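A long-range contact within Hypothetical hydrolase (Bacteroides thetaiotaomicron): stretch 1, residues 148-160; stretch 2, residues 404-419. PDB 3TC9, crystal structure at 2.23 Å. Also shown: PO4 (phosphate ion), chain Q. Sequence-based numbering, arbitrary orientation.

Stretch 1, residues 148-160: NHNHLYLVGEQHP
Stretch 2, residues 404-419: IVYDEERECFFIGDRE

Contact between residues 148-160 and 404-419 of one chain, in which touching residues are at least 253 apart in sequence, burying 453 Å² summed over both sides. Stretch 1 makes a type I turn from Asn 148 to His 151 (His 151 N to Asn 148 O, 3.1 Å), runs as a strand through Leu 152 to Val 155, then makes a type II' turn from Gly 156 to His 159 (His 159 N to Gly 156 O, 2.9 Å), with Glu 157 at phi/psi 59/-109. Stretch 2 is a hairpin: strands 404-407 and 412-417 pair through Val 405 N to Phe 414 O and Phe 414 N to Val 405 O, both 3.0 Å, with Glu 411 at 51/49 in the loop. No backbone-to-backbone hydrogen bond joins the stretches; CA atoms lie 8.3 Å apart for His 149 and Glu 409, 9.4 Å for Leu 152 and Val 405, and 9.1 Å for Gly 156 and Arg 418, so side chains span the gap.

At the first turn, His 149 (chi1 t, chi2 61°) points toward the hairpin and donates from NE2 to Asp 407 OD1 (2.6 Å, 166°). Asp 407 (t) also accepts Arg 410 N at OD1 (3.0 Å), and its OD2 forms a salt bridge with Arg 410 NH1 (2.7 Å). Thus braced, the Arg 410 guanidinium (m, t, t, chi4 98°) grips His 149 O, from NH1 at 3.0 Å and NH2 at 3.2 Å. Asn 150 (m, chi2 -34°) brings OD1 to 2.8 Å from Arg 410 NH2, but the angle is too poor for a hydrogen bond. A water donates to Asn 150 OD1 (2.6 Å) and Glu 409 OE1 (2.8 Å), bridging the stretches.

Buried Leu 152 (t, p) points toward the hairpin and touches both its strands, CD1 reaching Val 405 CG1 (3.9 Å; Val 405 is p) and CD2 reaching Phe 414 CD2 (4.2 Å; Phe 414 is m, chi2 -64°). Branched and aromatic carbon surfaces suit this place between the two polar clusters.

At the second turn, the long side chain of buried Arg 418 (t, p, t, chi4 -95°) reaches Glu 157 (m, t, chi3 7°), forming a salt bridge from NH1 to OE1 (3.1 Å). Arg 418 NH2 makes a weak hydrogen bond to Gln 158 OE1 (3.3 Å). A phosphate ion, probably from the crystallisation liquor, completes the cluster: its O3 accepts Arg 418 NH2 (3.0 Å), Arg 418 NE (3.2 Å) and His 159 NE2 (2.7 Å; His 159 is m, chi2 -77°), while O2 accepts Gln 158 NE2 (3.0 Å).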

ATOM      1  N   ASN B 148      -7.518  20.660   2.312  1.00 48.86           N
ATOM      2  CA  ASN B 148      -8.168  20.500   1.014  1.00 47.14           C
ATOM      3  C   ASN B 148      -7.187  19.906   0.017  1.00 47.86           C
ATOM      4  O   ASN B 148      -6.372  20.622  -0.562  1.00 44.83           O
ATOM      5  CB  ASN B 148      -8.750  21.819   0.500  1.00 45.43           C
ATOM      6  CG  ASN B 148      -9.696  21.651  -0.657  1.00 58.62           C
ATOM      7  OD1 ASN B 148      -9.793  20.589  -1.289  1.00 54.86           O
ATOM      8  ND2 ASN B 148     -10.437  22.696  -0.949  1.00 46.44           N
ATOM      9  N   HIS B 149      -7.305  18.590  -0.202  1.00 44.49           N
ATOM     10  CA  HIS B 149      -6.455  17.849  -1.109  1.00 42.01           C
ATOM     11  C   HIS B 149      -6.757  18.169  -2.596  1.00 46.68           C
ATOM     12  O   HIS B 149      -6.055  17.668  -3.495  1.00 45.48           O
ATOM     13  CB  HIS B 149      -6.542  16.338  -0.831  1.00 42.04           C
ATOM     14  CG  HIS B 149      -5.325  15.606  -1.304  1.00 43.54           C
ATOM     15  ND1 HIS B 149      -4.062  15.896  -0.802  1.00 44.61           N
ATOM     16  CD2 HIS B 149      -5.206  14.679  -2.276  1.00 43.49           C
ATOM     17  CE1 HIS B 149      -3.228  15.121  -1.475  1.00 42.97           C
ATOM     18  NE2 HIS B 149      -3.871  14.374  -2.372  1.00 42.55           N
ATOM     19  N   ASN B 150      -7.748  19.038  -2.864  1.00 43.10           N
ATOM     20  CA  ASN B 150      -8.001  19.459  -4.242  1.00 43.26           C
ATOM     21  C   ASN B 150      -7.225  20.711  -4.564  1.00 45.86           C
ATOM     22  O   ASN B 150      -7.209  21.127  -5.723  1.00 45.84           O
ATOM     23  CB  ASN B 150      -9.495  19.682  -4.522  1.00 46.14           C
ATOM     24  CG  ASN B 150     -10.290  18.401  -4.549  1.00 58.75           C
ATOM     25  OD1 ASN B 150      -9.810  17.339  -4.979  1.00 48.49           O
ATOM     26  ND2 ASN B 150     -11.510  18.473  -4.054  1.00 51.51           N
ATOM     27  N   HIS B 151      -6.594  21.321  -3.549  1.00 41.16           N
ATOM     28  CA  HIS B 151      -5.851  22.565  -3.702  1.00 40.84           C
ATOM     29  C   HIS B 151      -4.355  22.324  -3.554  1.00 42.66           C
ATOM     30  O   HIS B 151      -3.865  21.981  -2.479  1.00 39.33           O
ATOM     31  CB  HIS B 151      -6.358  23.619  -2.695  1.00 43.28           C
ATOM     32  CG  HIS B 151      -7.743  24.108  -3.003  1.00 48.06           C
ATOM     33  ND1 HIS B 151      -8.392  25.016  -2.179  1.00 51.15           N
ATOM     34  CD2 HIS B 151      -8.560  23.806  -4.041  1.00 49.44           C
ATOM     35  CE1 HIS B 151      -9.555  25.251  -2.755  1.00 50.93           C
ATOM     36  NE2 HIS B 151      -9.710  24.524  -3.861  1.00 50.37           N
ATOM     37  N   LEU B 152      -3.636  22.477  -4.666  1.00 40.89           N
ATOM     38  CA  LEU B 152      -2.189  22.320  -4.723  1.00 39.24           C
ATOM     39  C   LEU B 152      -1.560  23.701  -4.940  1.00 44.77           C
ATOM     40  O   LEU B 152      -1.770  24.324  -5.981  1.00 44.90           O
ATOM     41  CB  LEU B 152      -1.793  21.322  -5.837  1.00 37.86           C
ATOM     42  CG  LEU B 152      -0.275  21.135  -6.115  1.00 39.54           C
ATOM     43  CD1 LEU B 152       0.468  20.646  -4.864  1.00 38.62           C
ATOM     44  CD2 LEU B 152      -0.070  20.207  -7.280  1.00 38.59           C
ATOM     45  N   TYR B 153      -0.803  24.179  -3.951  1.00 41.99           N
ATOM     46  CA  TYR B 153      -0.140  25.478  -4.044  1.00 41.77           C
ATOM     47  C   TYR B 153       1.292  25.318  -4.522  1.00 43.70           C
ATOM     48  O   TYR B 153       1.929  24.276  -4.286  1.00 41.52           O
ATOM     49  CB  TYR B 153      -0.177  26.215  -2.691  1.00 43.78           C
ATOM     50  CG  TYR B 153      -1.565  26.683  -2.320  1.00 45.83           C
ATOM     51  CD1 TYR B 153      -2.047  27.911  -2.761  1.00 47.74           C
ATOM     52  CD2 TYR B 153      -2.417  25.878  -1.569  1.00 47.39           C
ATOM     53  CE1 TYR B 153      -3.340  28.333  -2.457  1.00 49.07           C
ATOM     54  CE2 TYR B 153      -3.702  26.300  -1.236  1.00 50.02           C
ATOM     55  CZ  TYR B 153      -4.156  27.536  -1.673  1.00 56.10           C
ATOM     56  OH  TYR B 153      -5.421  27.959  -1.356  1.00 56.99           O
ATOM     57  N   LEU B 154       1.799  26.364  -5.182  1.00 40.34           N
ATOM     58  CA  LEU B 154       3.169  26.420  -5.688  1.00 39.42           C
ATOM     59  C   LEU B 154       3.723  27.833  -5.515  1.00 45.15           C
ATOM     60  O   LEU B 154       2.962  28.798  -5.585  1.00 46.96           O
ATOM     61  CB  LEU B 154       3.268  25.949  -7.168  1.00 38.74           C
ATOM     62  CG  LEU B 154       2.599  26.806  -8.289  1.00 45.14           C
ATOM     63  CD1 LEU B 154       3.546  27.914  -8.820  1.00 44.77           C
ATOM     64  CD2 LEU B 154       2.237  25.948  -9.476  1.00 47.61           C
ATOM     65  N   VAL B 155       5.043  27.958  -5.322  1.00 39.83           N
ATOM     66  CA  VAL B 155       5.754  29.232  -5.255  1.00 40.24           C
ATOM     67  C   VAL B 155       6.764  29.183  -6.390  1.00 43.96           C
ATOM     68  O   VAL B 155       7.210  28.101  -6.743  1.00 41.10           O
ATOM     69  CB  VAL B 155       6.379  29.589  -3.875  1.00 44.21           C
ATOM     70  CG1 VAL B 155       5.295  29.885  -2.844  1.00 45.05           C
ATOM     71  CG2 VAL B 155       7.345  28.518  -3.374  1.00 42.65           C
ATOM     72  N   GLY B 156       7.084  30.330  -6.975  1.00 43.52           N
ATOM     73  CA  GLY B 156       7.937  30.369  -8.154  1.00 43.35           C
ATOM     74  C   GLY B 156       9.072  31.356  -8.157  1.00 50.22           C
ATOM     75  O   GLY B 156       9.375  31.908  -9.217  1.00 52.17           O
ATOM     76  N   GLU B 157       9.750  31.539  -6.998  1.00 47.03           N
ATOM     77  CA  GLU B 157      10.867  32.477  -6.802  1.00 47.50           C
ATOM     78  C   GLU B 157      10.381  33.895  -7.121  1.00 50.77           C
ATOM     79  O   GLU B 157       9.546  34.411  -6.373  1.00 50.51           O
ATOM     80  CB  GLU B 157      12.131  32.082  -7.599  1.00 48.74           C
ATOM     81  CG  GLU B 157      12.998  31.062  -6.875  1.00 64.80           C
ATOM     82  CD  GLU B 157      14.116  30.385  -7.651  1.00 96.96           C
ATOM     83  OE1 GLU B 157      14.376  30.767  -8.819  1.00 88.41           O
ATOM     84  OE2 GLU B 157      14.745  29.466  -7.073  1.00 96.06           O
ATOM     85  N   GLN B 158      10.831  34.486  -8.242  1.00 47.30           N
ATOM     86  CA  GLN B 158      10.394  35.819  -8.644  1.00 49.11           C
ATOM     87  C   GLN B 158       8.962  35.788  -9.220  1.00 55.18           C
ATOM     88  O   GLN B 158       8.296  36.823  -9.226  1.00 56.09           O
ATOM     89  CB  GLN B 158      11.386  36.463  -9.640  1.00 50.57           C
ATOM     90  CG  GLN B 158      11.402  35.869 -11.053  1.00 49.21           C
ATOM     91  CD  GLN B 158      12.479  34.836 -11.271  1.00 61.57           C
ATOM     92  OE1 GLN B 158      12.867  34.069 -10.382  1.00 53.68           O
ATOM     93  NE2 GLN B 158      12.944  34.757 -12.493  1.00 60.74           N
ATOM     94  N   HIS B 159       8.497  34.598  -9.687  1.00 50.95           N
ATOM     95  CA  HIS B 159       7.186  34.419 -10.300  1.00 50.18           C
ATOM     96  C   HIS B 159       6.100  34.278  -9.227  1.00 53.33           C
ATOM     97  O   HIS B 159       6.442  34.000  -8.080  1.00 53.66           O
ATOM     98  CB  HIS B 159       7.213  33.226 -11.260  1.00 49.40           C
ATOM     99  CG  HIS B 159       8.210  33.392 -12.355  1.00 52.31           C
ATOM    100  ND1 HIS B 159       7.961  34.210 -13.442  1.00 54.68           N
ATOM    101  CD2 HIS B 159       9.449  32.866 -12.479  1.00 53.07           C
ATOM    102  CE1 HIS B 159       9.044  34.142 -14.198  1.00 53.56           C
ATOM    103  NE2 HIS B 159       9.965  33.345 -13.661  1.00 52.98           N
ATOM    104  N   PRO B 160       4.803  34.497  -9.553  1.00 50.02           N
ATOM    105  CA  PRO B 160       3.775  34.462  -8.504  1.00 50.36           C
ATOM    106  C   PRO B 160       3.512  33.114  -7.833  1.00 53.90           C
ATOM    107  O   PRO B 160       3.822  32.050  -8.370  1.00 51.74           O
ATOM    108  CB  PRO B 160       2.504  34.889  -9.249  1.00 52.66           C
ATOM    109  CG  PRO B 160       2.959  35.541 -10.487  1.00 57.27           C
ATOM    110  CD  PRO B 160       4.207  34.852 -10.859  1.00 52.01           C
ATOM    111  N   ILE B 404       8.587  19.302  -6.175  1.00 31.48           N
ATOM    112  CA  ILE B 404       8.085  17.928  -6.285  1.00 30.32           C
ATOM    113  C   ILE B 404       7.143  17.647  -5.132  1.00 34.84           C
ATOM    114  O   ILE B 404       7.423  18.015  -3.979  1.00 36.81           O
ATOM    115  CB  ILE B 404       9.231  16.853  -6.359  1.00 31.70           C
ATOM    116  CG1 ILE B 404       8.676  15.438  -6.765  1.00 32.18           C
ATOM    117  CG2 ILE B 404      10.044  16.794  -5.062  1.00 29.53           C
ATOM    118  CD1 ILE B 404       9.745  14.279  -6.865  1.00 34.04           C
ATOM    119  N   VAL B 405       6.039  16.967  -5.429  1.00 28.95           N
ATOM    120  CA  VAL B 405       5.162  16.533  -4.358  1.00 27.15           C
ATOM    121  C   VAL B 405       4.612  15.157  -4.752  1.00 30.83           C
ATOM    122  O   VAL B 405       4.358  14.919  -5.932  1.00 27.57           O
ATOM    123  CB  VAL B 405       4.071  17.569  -3.969  1.00 31.68           C
ATOM    124  CG1 VAL B 405       3.046  17.793  -5.082  1.00 31.54           C
ATOM    125  CG2 VAL B 405       3.389  17.194  -2.655  1.00 31.90           C
ATOM    126  N   TYR B 406       4.481  14.243  -3.776  1.00 30.14           N
ATOM    127  CA  TYR B 406       3.840  12.971  -4.050  1.00 31.35           C
ATOM    128  C   TYR B 406       2.351  13.104  -3.641  1.00 39.61           C
ATOM    129  O   TYR B 406       2.044  13.611  -2.555  1.00 40.95           O
ATOM    130  CB  TYR B 406       4.542  11.789  -3.350  1.00 33.21           C
ATOM    131  CG  TYR B 406       3.879  10.454  -3.642  1.00 36.84           C
ATOM    132  CD1 TYR B 406       3.879   9.919  -4.926  1.00 37.98           C
ATOM    133  CD2 TYR B 406       3.214   9.748  -2.642  1.00 39.17           C
ATOM    134  CE1 TYR B 406       3.202   8.733  -5.220  1.00 39.30           C
ATOM    135  CE2 TYR B 406       2.528   8.561  -2.927  1.00 40.18           C
ATOM    136  CZ  TYR B 406       2.536   8.056  -4.215  1.00 46.79           C
ATOM    137  OH  TYR B 406       1.880   6.894  -4.514  1.00 53.53           O
ATOM    138  N   ASP B 407       1.432  12.709  -4.533  1.00 34.61           N
ATOM    139  CA  ASP B 407       0.005  12.746  -4.240  1.00 34.67           C
ATOM    140  C   ASP B 407      -0.446  11.320  -3.922  1.00 41.47           C
ATOM    141  O   ASP B 407      -0.567  10.500  -4.825  1.00 39.34           O
ATOM    142  CB  ASP B 407      -0.771  13.344  -5.425  1.00 35.26           C
ATOM    143  CG  ASP B 407      -2.231  13.632  -5.148  1.00 44.47           C
ATOM    144  OD1 ASP B 407      -2.831  12.943  -4.287  1.00 44.22           O
ATOM    145  OD2 ASP B 407      -2.782  14.523  -5.796  1.00 50.10           O
ATOM    146  N   GLU B 408      -0.671  11.018  -2.638  1.00 42.63           N
ATOM    147  CA  GLU B 408      -1.080   9.688  -2.163  1.00 43.79           C
ATOM    148  C   GLU B 408      -2.465   9.272  -2.677  1.00 45.86           C
ATOM    149  O   GLU B 408      -2.659   8.110  -2.988  1.00 43.48           O
ATOM    150  CB  GLU B 408      -1.048   9.617  -0.628  1.00 46.22           C
ATOM    151  CG  GLU B 408       0.366   9.653  -0.074  1.00 63.17           C
ATOM    152  CD  GLU B 408       0.518   9.453   1.422  1.00 99.58           C
ATOM    153  OE1 GLU B 408       0.490   8.286   1.882  1.00107.35           O
ATOM    154  OE2 GLU B 408       0.765  10.461   2.123  1.00 94.30           O
ATOM    155  N   GLU B 409      -3.398  10.222  -2.797  1.00 44.89           N
ATOM    156  CA  GLU B 409      -4.765   9.975  -3.260  1.00 46.01           C
ATOM    157  C   GLU B 409      -4.807   9.750  -4.794  1.00 49.25           C
ATOM    158  O   GLU B 409      -5.495   8.843  -5.268  1.00 48.88           O
ATOM    159  CB  GLU B 409      -5.663  11.153  -2.840  1.00 49.03           C
ATOM    160  CG  GLU B 409      -7.165  10.963  -3.066  1.00 68.89           C
ATOM    161  CD  GLU B 409      -7.860  12.074  -3.839  1.00101.91           C
ATOM    162  OE1 GLU B 409      -7.960  13.204  -3.304  1.00 85.86           O
ATOM    163  OE2 GLU B 409      -8.324  11.807  -4.974  1.00106.44           O
ATOM    164  N   ARG B 410      -4.055  10.550  -5.565  1.00 44.49           N
ATOM    165  CA  ARG B 410      -4.014  10.434  -7.022  1.00 42.58           C
ATOM    166  C   ARG B 410      -2.908   9.466  -7.476  1.00 46.64           C
ATOM    167  O   ARG B 410      -2.833   9.165  -8.659  1.00 47.91           O
ATOM    168  CB  ARG B 410      -3.880  11.823  -7.685  1.00 39.10           C
ATOM    169  CG  ARG B 410      -5.167  12.635  -7.523  1.00 48.23           C
ATOM    170  CD  ARG B 410      -5.101  14.089  -7.948  1.00 45.46           C
ATOM    171  NE  ARG B 410      -6.280  14.810  -7.460  1.00 48.24           N
ATOM    172  CZ  ARG B 410      -6.323  15.559  -6.358  1.00 55.35           C
ATOM    173  NH1 ARG B 410      -5.238  15.729  -5.617  1.00 30.17           N
ATOM    174  NH2 ARG B 410      -7.452  16.156  -6.001  1.00 49.92           N
ATOM    175  N   GLU B 411      -2.104   8.933  -6.532  1.00 43.45           N
ATOM    176  CA  GLU B 411      -1.006   7.951  -6.720  1.00 42.26           C
ATOM    177  C   GLU B 411      -0.005   8.385  -7.812  1.00 42.55           C
ATOM    178  O   GLU B 411       0.360   7.605  -8.692  1.00 40.35           O
ATOM    179  CB  GLU B 411      -1.561   6.549  -7.003  1.00 43.96           C
ATOM    180  CG  GLU B 411      -2.366   5.977  -5.845  1.00 56.21           C
ATOM    181  CD  GLU B 411      -3.250   4.807  -6.219  1.00 85.60           C
ATOM    182  OE1 GLU B 411      -4.299   5.032  -6.869  1.00 87.60           O
ATOM    183  OE2 GLU B 411      -2.895   3.662  -5.861  1.00 90.40           O
ATOM    184  N   CYS B 412       0.451   9.632  -7.729  1.00 38.79           N
ATOM    185  CA  CYS B 412       1.389  10.164  -8.711  1.00 38.06           C
ATOM    186  C   CYS B 412       2.243  11.260  -8.100  1.00 35.89           C
ATOM    187  O   CYS B 412       1.931  11.769  -7.034  1.00 34.30           O
ATOM    188  CB  CYS B 412       0.624  10.688  -9.929  1.00 39.08           C
ATOM    189  SG  CYS B 412      -0.444  12.113  -9.576  1.00 43.78           S
ATOM    190  N   PHE B 413       3.283  11.646  -8.823  1.00 29.92           N
ATOM    191  CA  PHE B 413       4.171  12.761  -8.533  1.00 29.82           C
ATOM    192  C   PHE B 413       3.844  13.918  -9.442  1.00 34.46           C
ATOM    193  O   PHE B 413       3.521  13.706 -10.607  1.00 34.47           O
ATOM    194  CB  PHE B 413       5.658  12.380  -8.741  1.00 31.23           C
ATOM    195  CG  PHE B 413       6.187  11.285  -7.847  1.00 31.92           C
ATOM    196  CD1 PHE B 413       5.997   9.940  -8.175  1.00 33.09           C
ATOM    197  CD2 PHE B 413       6.880  11.596  -6.671  1.00 32.00           C
ATOM    198  CE1 PHE B 413       6.472   8.927  -7.339  1.00 32.83           C
ATOM    199  CE2 PHE B 413       7.374  10.582  -5.848  1.00 33.56           C
ATOM    200  CZ  PHE B 413       7.153   9.254  -6.180  1.00 31.79           C
ATOM    201  N   PHE B 414       3.939  15.135  -8.914  1.00 31.34           N
ATOM    202  CA  PHE B 414       3.824  16.388  -9.651  1.00 30.78           C
ATOM    203  C   PHE B 414       5.168  17.087  -9.525  1.00 32.28           C
ATOM    204  O   PHE B 414       5.682  17.212  -8.414  1.00 30.11           O
ATOM    205  CB  PHE B 414       2.652  17.262  -9.166  1.00 33.24           C
ATOM    206  CG  PHE B 414       1.306  16.630  -9.434  1.00 34.97           C
ATOM    207  CD1 PHE B 414       0.872  16.408 -10.732  1.00 38.30           C
ATOM    208  CD2 PHE B 414       0.484  16.240  -8.388  1.00 39.12           C
ATOM    209  CE1 PHE B 414      -0.365  15.799 -10.984  1.00 39.46           C
ATOM    210  CE2 PHE B 414      -0.769  15.665  -8.637  1.00 43.21           C
ATOM    211  CZ  PHE B 414      -1.190  15.466  -9.938  1.00 40.25           C
ATOM    212  N   ILE B 415       5.782  17.437 -10.666  1.00 28.14           N
ATOM    213  CA  ILE B 415       7.116  18.040 -10.683  1.00 29.10           C
ATOM    214  C   ILE B 415       7.084  19.410 -11.345  1.00 35.04           C
ATOM    215  O   ILE B 415       6.494  19.553 -12.416  1.00 35.61           O
ATOM    216  CB  ILE B 415       8.139  17.092 -11.392  1.00 31.21           C
ATOM    217  CG1 ILE B 415       8.224  15.722 -10.677  1.00 32.34           C
ATOM    218  CG2 ILE B 415       9.547  17.698 -11.557  1.00 30.19           C
ATOM    219  CD1 ILE B 415       8.088  14.638 -11.586  1.00 40.11           C
ATOM    220  N   GLY B 416       7.764  20.378 -10.714  1.00 31.29           N
ATOM    221  CA  GLY B 416       7.968  21.723 -11.241  1.00 32.29           C
ATOM    222  C   GLY B 416       9.208  21.716 -12.122  1.00 35.98           C
ATOM    223  O   GLY B 416      10.335  21.814 -11.627  1.00 33.82           O
ATOM    224  N   ASP B 417       9.008  21.528 -13.424  1.00 35.54           N
ATOM    225  CA  ASP B 417      10.084  21.432 -14.439  1.00 36.55           C
ATOM    226  C   ASP B 417      10.353  22.820 -14.982  1.00 41.39           C
ATOM    227  O   ASP B 417       9.710  23.228 -15.948  1.00 42.54           O
ATOM    228  CB  ASP B 417       9.637  20.466 -15.550  1.00 38.19           C
ATOM    229  CG  ASP B 417      10.741  19.952 -16.442  1.00 46.86           C
ATOM    230  OD1 ASP B 417      11.932  20.205 -16.124  1.00 44.88           O
ATOM    231  OD2 ASP B 417      10.415  19.283 -17.455  1.00 52.62           O
ATOM    232  N   ARG B 418      11.292  23.552 -14.334  1.00 36.85           N
ATOM    233  CA  ARG B 418      11.569  24.967 -14.547  1.00 36.86           C
ATOM    234  C   ARG B 418      11.645  25.411 -16.014  1.00 39.25           C
ATOM    235  O   ARG B 418      10.773  26.166 -16.416  1.00 38.83           O
ATOM    236  CB  ARG B 418      12.810  25.453 -13.773  1.00 35.26           C
ATOM    237  CG  ARG B 418      13.048  26.975 -13.800  1.00 45.44           C
ATOM    238  CD  ARG B 418      11.879  27.743 -13.210  1.00 53.76           C
ATOM    239  NE  ARG B 418      12.124  29.178 -13.054  1.00 51.08           N
ATOM    240  CZ  ARG B 418      12.552  29.754 -11.934  1.00 62.29           C
ATOM    241  NH1 ARG B 418      12.860  29.016 -10.876  1.00 43.71           N
ATOM    242  NH2 ARG B 418      12.690  31.073 -11.870  1.00 47.85           N
ATOM    243  N   GLU B 419      12.658  24.983 -16.793  1.00 34.17           N
ATOM    244  CA  GLU B 419      12.854  25.491 -18.159  1.00 33.22           C
ATOM    245  C   GLU B 419      11.803  25.023 -19.145  1.00 37.96           C
ATOM    246  O   GLU B 419      11.674  25.619 -20.224  1.00 37.22           O
ATOM    247  CB  GLU B 419      14.264  25.170 -18.712  1.00 34.47           C
ATOM    248  CG  GLU B 419      15.441  25.480 -17.773  1.00 43.17           C
ATOM    249  CD  GLU B 419      15.491  26.793 -17.005  1.00 61.69           C
ATOM    250  OE1 GLU B 419      14.950  27.808 -17.505  1.00 59.80           O
ATOM    251  OE2 GLU B 419      16.137  26.820 -15.929  1.00 55.24           O
TER
HETATM  252  P   PO4 Q 480      13.280  32.569 -15.416  1.00 62.32           P
HETATM  253  O1  PO4 Q 480      13.864  31.495 -16.408  1.00 68.33           O
HETATM  254  O2  PO4 Q 480      14.411  32.996 -14.403  1.00 69.05           O
HETATM  255  O3  PO4 Q 480      12.052  31.994 -14.652  1.00 67.81           O
HETATM  256  O4  PO4 Q 480      12.754  33.854 -16.157  1.00 69.53           O
HETATM  257  O   HOH W   1      -9.583  15.436  -3.195  1.00 55.55           O